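PDB 1YWM: C protein alpha-antigen from Streptococcus agalactiae, which may play a role in both virulence and immunity as a cell-wall-anchored surface protein, represented here by its N-terminal domain. Local coordinates for residues 57-62 and 92-97; 22-27 and 112-117; 88-93 and 118-123. One frame throughout, in Å; residues are numbered along the deposited sequence.

Interaction 1. Residues 57-62 and 92-97; sequences QLIVLE and LTYNIF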
loop_
_atom_site.group_PDB
_atom_site.type_symbol
_atom_site.label_atom_id
_atom_site.label_comp_id
_atom_site.label_asym_id
_atom_site.label_seq_id
_atom_site.Cartn_x
_atom_site.Cartn_y
_atom_site.Cartn_z
ATOM N N GLN A 57 2.616 14.232 -4.822
ATOM C CA GLN A 57 1.659 13.927 -5.877
ATOM C C GLN A 57 0.271 13.606 -5.313
ATOM O O GLN A 57 -0.684 13.491 -6.071
ATOM C CB GLN A 57 2.197 12.814 -6.807
ATOM C CG GLN A 57 3.391 13.282 -7.654
ATOM C CD GLN A 57 4.065 12.176 -8.448
ATOM O OE1 GLN A 57 3.538 11.068 -8.571
ATOM N NE2 GLN A 57 5.243 12.478 -8.990
ATOM N N LEU A 58 0.148 13.532 -3.982
ATOM C CA LEU A 58 -1.131 13.203 -3.350
ATOM C C LEU A 58 -1.959 14.442 -3.057
ATOM O O LEU A 58 -3.074 14.346 -2.550
ATOM C CB LEU A 58 -0.902 12.383 -2.070
ATOM C CG LEU A 58 -0.024 11.121 -2.243
ATOM C CD1 LEU A 58 0.194 10.421 -0.888
ATOM C CD2 LEU A 58 -0.698 10.171 -3.245
ATOM N N ILE A 59 -1.418 15.615 -3.381
ATOM C CA ILE A 59 -2.175 16.845 -3.172
ATOM C C ILE A 59 -2.211 17.709 -4.415
ATOM O O ILE A 59 -1.350 17.589 -5.289
ATOM C CB ILE A 59 -1.618 17.647 -2.004
ATOM C CG1 ILE A 59 -0.128 17.935 -2.212
ATOM C CG2 ILE A 59 -1.925 16.948 -0.677
ATOM C CD1 ILE A 59 0.238 19.310 -1.761
ATOM N N VAL A 60 -3.225 18.571 -4.489
ATOM C CA VAL A 60 -3.324 19.521 -5.583
ATOM C C VAL A 60 -3.148 20.920 -4.996
ATOM O O VAL A 60 -3.840 21.299 -4.053
ATOM C CB VAL A 60 -4.680 19.389 -6.326
ATOM C CG1 VAL A 60 -4.840 20.496 -7.373
ATOM C CG2 VAL A 60 -4.809 18.022 -6.974
ATOM N N LEU A 61 -2.216 21.673 -5.565
ATOM C CA LEU A 61 -1.876 23.001 -5.063
ATOM C C LEU A 61 -2.329 24.079 -6.012
ATOM O O LEU A 61 -2.190 23.959 -7.242
ATOM C CB LEU A 61 -0.375 23.142 -4.933
ATOM C CG LEU A 61 0.290 22.627 -3.687
ATOM C CD1 LEU A 61 1.741 22.469 -4.045
ATOM C CD2 LEU A 61 0.081 23.649 -2.554
ATOM N N GLU A 62 -2.856 25.136 -5.422
ATOM C CA GLU A 62 -3.165 26.371 -6.124
ATOM C C GLU A 62 -1.891 27.023 -6.659
ATOM O O GLU A 62 -0.797 26.886 -6.072
ATOM C CB GLU A 62 -3.896 27.320 -5.165
ATOM C CG GLU A 62 -5.410 27.248 -5.250
ATOM C CD GLU A 62 -6.118 27.929 -4.083
ATOM O OE1 GLU A 62 -5.601 28.951 -3.543
ATOM O OE2 GLU A 62 -7.207 27.436 -3.709
ATOM N N LEU A 92 0.668 12.428 8.218
ATOM C CA LEU A 92 1.225 13.046 7.032
ATOM C C LEU A 92 0.654 14.470 7.028
ATOM O O LEU A 92 -0.567 14.662 7.151
ATOM C CB LEU A 92 0.820 12.261 5.764
ATOM C CG LEU A 92 1.020 12.924 4.374
ATOM C CD1 LEU A 92 2.465 13.430 4.087
ATOM C CD2 LEU A 92 0.568 12.003 3.247
ATOM N N THR A 93 1.544 15.464 6.954
ATOM C CA THR A 93 1.103 16.858 6.948
ATOM C C THR A 93 1.757 17.564 5.780
ATOM O O THR A 93 2.913 17.332 5.532
ATOM C CB THR A 93 1.547 17.560 8.233
ATOM O OG1 THR A 93 0.951 16.908 9.361
ATOM C CG2 THR A 93 0.988 19.014 8.269
ATOM N N TYR A 94 1.004 18.426 5.096
ATOM C CA TYR A 94 1.559 19.253 4.056
ATOM C C TYR A 94 1.566 20.672 4.634
ATOM O O TYR A 94 0.521 21.212 4.987
ATOM C CB TYR A 94 0.686 19.180 2.820
ATOM C CG TYR A 94 0.705 17.799 2.202
ATOM C CD1 TYR A 94 1.701 17.443 1.287
ATOM C CD2 TYR A 94 -0.224 16.836 2.601
ATOM C CE1 TYR A 94 1.733 16.140 0.706
ATOM C CE2 TYR A 94 -0.201 15.530 2.042
ATOM C CZ TYR A 94 0.775 15.206 1.097
ATOM O OH TYR A 94 0.770 13.941 0.528
ATOM N N ASN A 95 2.748 21.236 4.754
ATOM C CA ASN A 95 2.885 22.639 5.156
ATOM C C ASN A 95 2.901 23.451 3.860
ATOM O O ASN A 95 3.680 23.158 2.980
ATOM C CB ASN A 95 4.190 22.803 5.965
ATOM C CG ASN A 95 4.103 22.099 7.350
ATOM O OD1 ASN A 95 3.037 22.052 7.947
ATOM N ND2 ASN A 95 5.213 21.522 7.818
ATOM N N ILE A 96 2.084 24.499 3.796
ATOM C CA ILE A 96 1.850 25.228 2.561
ATOM C C ILE A 96 2.557 26.600 2.697
ATOM O O ILE A 96 2.418 27.271 3.727
ATOM C CB ILE A 96 0.338 25.417 2.329
ATOM C CG1 ILE A 96 -0.427 24.063 2.433
ATOM C CG2 ILE A 96 0.056 26.078 0.983
ATOM C CD1 ILE A 96 0.137 22.960 1.517
ATOM N N PHE A 97 3.277 26.981 1.656
ATOM C CA PHE A 97 4.100 28.203 1.650
ATOM C C PHE A 97 3.762 29.096 0.461
ATOM O O PHE A 97 3.557 28.594 -0.646
ATOM C CB PHE A 97 5.587 27.815 1.561
ATOM C CG PHE A 97 6.056 26.990 2.727
ATOM C CD1 PHE A 97 6.003 25.589 2.673
ATOM C CD2 PHE A 97 6.459 27.598 3.906
ATOM C CE1 PHE A 97 6.385 24.812 3.777
ATOM C CE2 PHE A 97 6.871 26.834 5.013
ATOM C CZ PHE A 97 6.830 25.420 4.935
#

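Interaction 2. Residues 22-27 and 112-117; sequences PGSAAT and DIVSVA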
loop_
_atom_site.group_PDB
_atom_site.type_symbol
_atom_site.label_atom_id
_atom_site.label_comp_id
_atom_site.label_asym_id
_atom_site.label_seq_id
_atom_site.Cartn_x
_atom_site.Cartn_y
_atom_site.Cartn_z
ATOM N N PRO A 22 -11.425 25.197 4.427
ATOM C CA PRO A 22 -11.740 26.583 4.046
ATOM C C PRO A 22 -10.491 27.457 4.047
ATOM O O PRO A 22 -9.762 27.501 5.055
ATOM C CB PRO A 22 -12.705 27.049 5.146
ATOM C CG PRO A 22 -13.354 25.788 5.642
ATOM C CD PRO A 22 -12.317 24.695 5.493
ATOM N N GLY A 23 -10.227 28.106 2.918
ATOM C CA GLY A 23 -9.095 29.009 2.809
ATOM C C GLY A 23 -7.779 28.344 2.428
ATOM O O GLY A 23 -6.825 29.041 2.119
ATOM N N SER A 24 -7.721 27.011 2.443
ATOM C CA SER A 24 -6.464 26.292 2.126
ATOM C C SER A 24 -6.110 26.328 0.655
ATOM O O SER A 24 -6.983 26.235 -0.205
ATOM C CB SER A 24 -6.495 24.813 2.577
ATOM O OG SER A 24 -5.308 24.132 2.161
ATOM N N ALA A 25 -4.811 26.410 0.367
ATOM C CA ALA A 25 -4.352 26.421 -1.015
ATOM C C ALA A 25 -4.024 25.013 -1.509
ATOM O O ALA A 25 -3.491 24.835 -2.616
ATOM C CB ALA A 25 -3.128 27.330 -1.131
ATOM N N ALA A 26 -4.314 24.007 -0.683
ATOM C CA ALA A 26 -4.025 22.621 -1.065
ATOM C C ALA A 26 -5.259 21.751 -0.877
ATOM O O ALA A 26 -6.079 22.006 -0.003
ATOM C CB ALA A 26 -2.861 22.051 -0.249
ATOM N N THR A 27 -5.380 20.718 -1.698
ATOM C CA THR A 27 -6.433 19.744 -1.480
ATOM C C THR A 27 -5.950 18.323 -1.816
ATOM O O THR A 27 -5.159 18.107 -2.732
ATOM C CB THR A 27 -7.728 20.139 -2.251
ATOM O OG1 THR A 27 -8.776 19.212 -1.931
ATOM C CG2 THR A 27 -7.551 19.972 -3.739
ATOM N N ASP A 112 -1.835 27.688 7.065
ATOM C CA ASP A 112 -2.318 26.675 6.138
ATOM C C ASP A 112 -1.503 25.390 6.252
ATOM O O ASP A 112 -0.396 25.303 5.733
ATOM C CB ASP A 112 -2.207 27.227 4.722
ATOM C CG ASP A 112 -2.995 26.447 3.721
ATOM O OD1 ASP A 112 -3.509 25.337 4.055
ATOM O OD2 ASP A 112 -3.125 26.876 2.554
ATOM N N ILE A 113 -2.031 24.398 6.972
ATOM C CA ILE A 113 -1.436 23.071 6.928
ATOM C C ILE A 113 -2.538 22.048 6.615
ATOM O O ILE A 113 -3.712 22.252 6.954
ATOM C CB ILE A 113 -0.705 22.707 8.251
ATOM C CG1 ILE A 113 -1.663 22.553 9.442
ATOM C CG2 ILE A 113 0.439 23.712 8.556
ATOM C CD1 ILE A 113 -0.953 21.926 10.703
ATOM N N VAL A 114 -2.172 20.958 5.949
ATOM C CA VAL A 114 -3.184 19.947 5.613
ATOM C C VAL A 114 -2.745 18.664 6.279
ATOM O O VAL A 114 -1.728 18.115 5.915
ATOM C CB VAL A 114 -3.337 19.743 4.109
ATOM C CG1 VAL A 114 -4.429 18.655 3.801
ATOM C CG2 VAL A 114 -3.700 21.078 3.410
ATOM N N SER A 115 -3.508 18.232 7.282
ATOM C CA SER A 115 -3.168 17.060 8.087
ATOM C C SER A 115 -3.973 15.876 7.587
ATOM O O SER A 115 -5.180 16.006 7.376
ATOM C CB SER A 115 -3.557 17.312 9.545
ATOM O OG SER A 115 -2.970 18.512 10.000
ATOM N N VAL A 116 -3.303 14.741 7.393
ATOM C CA VAL A 116 -3.930 13.525 6.881
ATOM C C VAL A 116 -3.560 12.339 7.808
ATOM O O VAL A 116 -2.390 12.129 8.112
ATOM C CB VAL A 116 -3.431 13.196 5.419
ATOM C CG1 VAL A 116 -4.361 12.247 4.749
ATOM C CG2 VAL A 116 -3.302 14.496 4.536
ATOM N N ALA A 117 -4.545 11.576 8.270
ATOM C CA ALA A 117 -4.251 10.325 8.982
ATOM C C ALA A 117 -3.532 9.391 7.989
ATOM O O ALA A 117 -3.889 9.379 6.807
ATOM C CB ALA A 117 -5.537 9.673 9.430
#

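Interaction 3. Residues 88-93 and 118-123; sequences GRASLT and LTIYDS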
loop_
_atom_site.group_PDB
_atom_site.type_symbol
_atom_site.label_atom_id
_atom_site.label_comp_id
_atom_site.label_asym_id
_atom_site.label_seq_id
_atom_site.Cartn_x
_atom_site.Cartn_y
_atom_site.Cartn_z
ATOM N N GLY A 88 2.578 0.843 10.796
ATOM C CA GLY A 88 1.734 1.312 11.866
ATOM C C GLY A 88 1.111 2.648 11.500
ATOM O O GLY A 88 1.190 3.104 10.338
ATOM N N ARG A 89 0.478 3.252 12.501
ATOM C CA ARG A 89 -0.210 4.523 12.352
ATOM C C ARG A 89 0.792 5.682 12.491
ATOM O O ARG A 89 1.757 5.611 13.254
ATOM C CB ARG A 89 -1.310 4.653 13.414
ATOM C CG ARG A 89 -2.231 5.839 13.181
ATOM C CD ARG A 89 -3.162 6.148 14.346
ATOM N NE ARG A 89 -4.560 6.303 13.938
ATOM C CZ ARG A 89 -5.345 5.301 13.545
ATOM N NH1 ARG A 89 -4.875 4.060 13.492
ATOM N NH2 ARG A 89 -6.605 5.537 13.201
ATOM N N ALA A 90 0.548 6.737 11.732
ATOM C CA ALA A 90 1.454 7.884 11.708
ATOM C C ALA A 90 0.607 9.048 11.213
ATOM O O ALA A 90 -0.618 8.927 11.085
ATOM C CB ALA A 90 2.636 7.594 10.778
ATOM N N SER A 91 1.249 10.177 10.929
ATOM C CA SER A 91 0.540 11.264 10.288
ATOM C C SER A 91 1.383 11.802 9.147
ATOM O O SER A 91 2.631 11.594 9.088
ATOM C CB SER A 91 0.201 12.382 11.295
ATOM O OG SER A 91 1.383 13.122 11.609
ATOM N N LEU A 92 0.668 12.428 8.218
ATOM C CA LEU A 92 1.225 13.046 7.032
ATOM C C LEU A 92 0.654 14.470 7.028
ATOM O O LEU A 92 -0.567 14.662 7.151
ATOM C CB LEU A 92 0.820 12.261 5.764
ATOM C CG LEU A 92 1.020 12.924 4.374
ATOM C CD1 LEU A 92 2.465 13.430 4.087
ATOM C CD2 LEU A 92 0.568 12.003 3.247
ATOM N N THR A 93 1.544 15.464 6.954
ATOM C CA THR A 93 1.103 16.858 6.948
ATOM C C THR A 93 1.757 17.564 5.780
ATOM O O THR A 93 2.913 17.332 5.532
ATOM C CB THR A 93 1.547 17.560 8.233
ATOM O OG1 THR A 93 0.951 16.908 9.361
ATOM C CG2 THR A 93 0.988 19.014 8.269
ATOM N N LEU A 118 -2.530 8.663 8.476
ATOM C CA LEU A 118 -1.647 7.852 7.627
ATOM C C LEU A 118 -1.550 6.424 8.193
ATOM O O LEU A 118 -1.330 6.227 9.387
ATOM C CB LEU A 118 -0.237 8.458 7.542
ATOM C CG LEU A 118 0.819 7.607 6.826
ATOM C CD1 LEU A 118 0.329 7.397 5.355
ATOM C CD2 LEU A 118 2.211 8.305 6.870
ATOM N N THR A 119 -1.684 5.446 7.309
ATOM C CA THR A 119 -1.444 4.056 7.657
ATOM C C THR A 119 -0.232 3.569 6.874
ATOM O O THR A 119 -0.232 3.637 5.646
ATOM C CB THR A 119 -2.676 3.233 7.209
ATOM O OG1 THR A 119 -3.789 3.582 8.028
ATOM C CG2 THR A 119 -2.438 1.684 7.480
ATOM N N ILE A 120 0.803 3.100 7.557
ATOM C CA ILE A 120 1.962 2.605 6.840
ATOM C C ILE A 120 1.913 1.073 6.921
ATOM O O ILE A 120 1.696 0.512 7.986
ATOM C CB ILE A 120 3.288 3.110 7.455
ATOM C CG1 ILE A 120 3.360 4.660 7.424
ATOM C CG2 ILE A 120 4.450 2.523 6.699
ATOM C CD1 ILE A 120 4.479 5.202 8.308
ATOM N N TYR A 121 2.133 0.420 5.793
ATOM C CA TYR A 121 2.124 -1.042 5.765
ATOM C C TYR A 121 3.236 -1.501 4.866
ATOM O O TYR A 121 3.939 -0.686 4.277
ATOM C CB TYR A 121 0.755 -1.554 5.317
ATOM C CG TYR A 121 0.335 -1.279 3.872
ATOM C CD1 TYR A 121 -0.126 -0.019 3.474
ATOM C CD2 TYR A 121 0.363 -2.297 2.904
ATOM C CE1 TYR A 121 -0.552 0.219 2.144
ATOM C CE2 TYR A 121 -0.058 -2.067 1.577
ATOM C CZ TYR A 121 -0.521 -0.821 1.208
ATOM O OH TYR A 121 -0.936 -0.555 -0.074
ATOM N N ASP A 122 3.438 -2.809 4.781
ATOM C CA ASP A 122 4.534 -3.307 3.968
ATOM C C ASP A 122 4.091 -4.640 3.408
ATOM O O ASP A 122 3.939 -5.602 4.172
ATOM C CB ASP A 122 5.771 -3.518 4.818
ATOM C CG ASP A 122 6.993 -3.779 3.992
ATOM O OD1 ASP A 122 6.866 -3.977 2.756
ATOM O OD2 ASP A 122 8.131 -3.737 4.483
ATOM N N SER A 123 3.884 -4.683 2.089
ATOM C CA SER A 123 3.483 -5.931 1.427
ATOM C C SER A 123 4.705 -6.803 0.994
ATOM O O SER A 123 4.529 -7.843 0.361
ATOM C CB SER A 123 2.593 -5.626 0.230
ATOM O OG SER A 123 3.320 -4.919 -0.765
#

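Interaction 1. Residues 57-62 and 92-97
Ile59 lays its methyl CG2 on the ring of Tyr94, and these are the two residues that bury the most surface here. CG2 lies 3.6 Å from the centroid of the Tyr94 ring and only 14° off its normal, a CH-pi contact over the middle of the face. The branch at CB lets isoleucine cover more of the ring than one methyl could: chi1 of 56° sets CG1 between backbone N and carbonyl carbon, 3.9 Å from Tyr94 CE1. Ile59 CD1 in turn lies near Tyr94 CD1. Tyrosine also carries a polar end across this greasy interior. Tyr94 OH passes 3.5 Å from Leu58 CB and is hydrogen-bonded to the carbonyl O of Pro55, which satisfies the buried hydroxyl. Further along, Ile96 CD1 meets Leu61 CD2 at 4.1 Å, methyl against methyl. The segments run in nearly the same direction, and the CA atoms of Ile59 and Tyr94 are 8.5 Å apart, as befits facing layers of a beta sandwich. Strand 59-61 pairs with strand 26-28 in one layer; strand 88-97 lies between strands 66-73 and 113-121 in the other.

Interaction 2. Residues 22-27 and 112-117
The carboxylate of Asp112 reaches the turn at Ser24 and Ala25 and meets it with both oxygens. Asp112 OD2 accepts the backbone N-H of Ala25 at 2.8 Å, nearly straight (168° at the hydrogen) and through the syn lone pair. The same oxygen is hydrogen-bonded to His104 ND1, so two nitrogens grip it. Asp112 OD1 stands 2.9 Å from Ser24 OG, but Ala26 O, 3.1 Å from Ser24 OG, competes for the same hydroxyl proton, and its choice is open. Aspartate suits the place because its short, flat group can address an amide and a hydroxyl side by side; CG anti to the backbone N (chi1 -165°) sets the group on its way to the turn. Serine is equally apt: Ser24 OG also accepts the N-H of Ala26 at 3.0 Å, closing an ST turn just ahead of strand 26-28. Before it, Gly23 has a positive phi (86°), a conformation glycine adopts readily. Beyond the polar group the contact turns apolar. Val114 CG2 packs 3.9 Å from Ala26 CB and 3.7 Å from Ser24 OG, and the small alanine also lies against Ile96. Such a set of polar partners would be expected to stabilise a negative carboxylate. The turn is thus joined to the start of strand 113-121 by directed bonds, with a small apolar contact beside them.

Interaction 3. Residues 88-93 and 118-123
Ala90 places its single methyl beside two larger side chains on the same face of the sheet, those of Leu118 and Ile120. Leu118 CD2 comes within 4.0 Å of Ala90 CB, and Ile120 CD1 approaches Ala90 CB at 3.9 Å. A small residue suits this position because its neighbours supply the bulk. Leu118 CB also packs 4.3 Å from Leu92 CB, so the leucine touches the opposing strand at both Ala90 and Leu92. Arg89 and Thr119 form a non-hydrogen-bonded pair whose side chains leave by the other face, and there the long arginine can remain exposed. Two hydrogen-bonded pairs flank it. Gly88 N donates to Ile120 O at 3.0 Å and Ile120 N returns a bond to Gly88 O at 2.8 Å; Ala90 N reaches Leu118 O at 3.0 Å. The return bond, Leu118 N to Ala90 O, is longer at 3.2 Å, its donor 45° above the carbonyl plane. That distortion accompanies a marked departure from antiparallel alignment: the strand segments make an angle of 134°. Gly88 has backbone angles that leave no room for a side chain beside the carbonyl oxygen before it. The chemistry is therefore that of an antiparallel ladder with one amphipathic division: aliphatic groups gather on the face of Leu118 and Ile120, which also meets Phe71 and Leu45, while Arg89 and Thr119 take the other.

In the fold
Strands 88-97 and 113-121 tie the three contacts together as neighbours in the larger sheet of the fibronectin-like sandwich. Interaction 3 joins them within that sheet, near the end that leads into the three-helix bundle; interactions 1 and 2 join each of them to the small sheet of strands 26-28 and 59-61. The centres of interactions 1 and 2 are about 7 Å apart, with Ile96 CD1 packed 3.6 Å from Ala26 CB. Interaction 3 lies about 17 Å from interaction 1, centre to centre, and shares Leu92 and Thr93 with it. Phe97, closing the segment 92-97, takes no part in the contact with 57-62 but lines the dimercaptobutanediol pocket with Thr66, Gly98, Glu99 and Gly101.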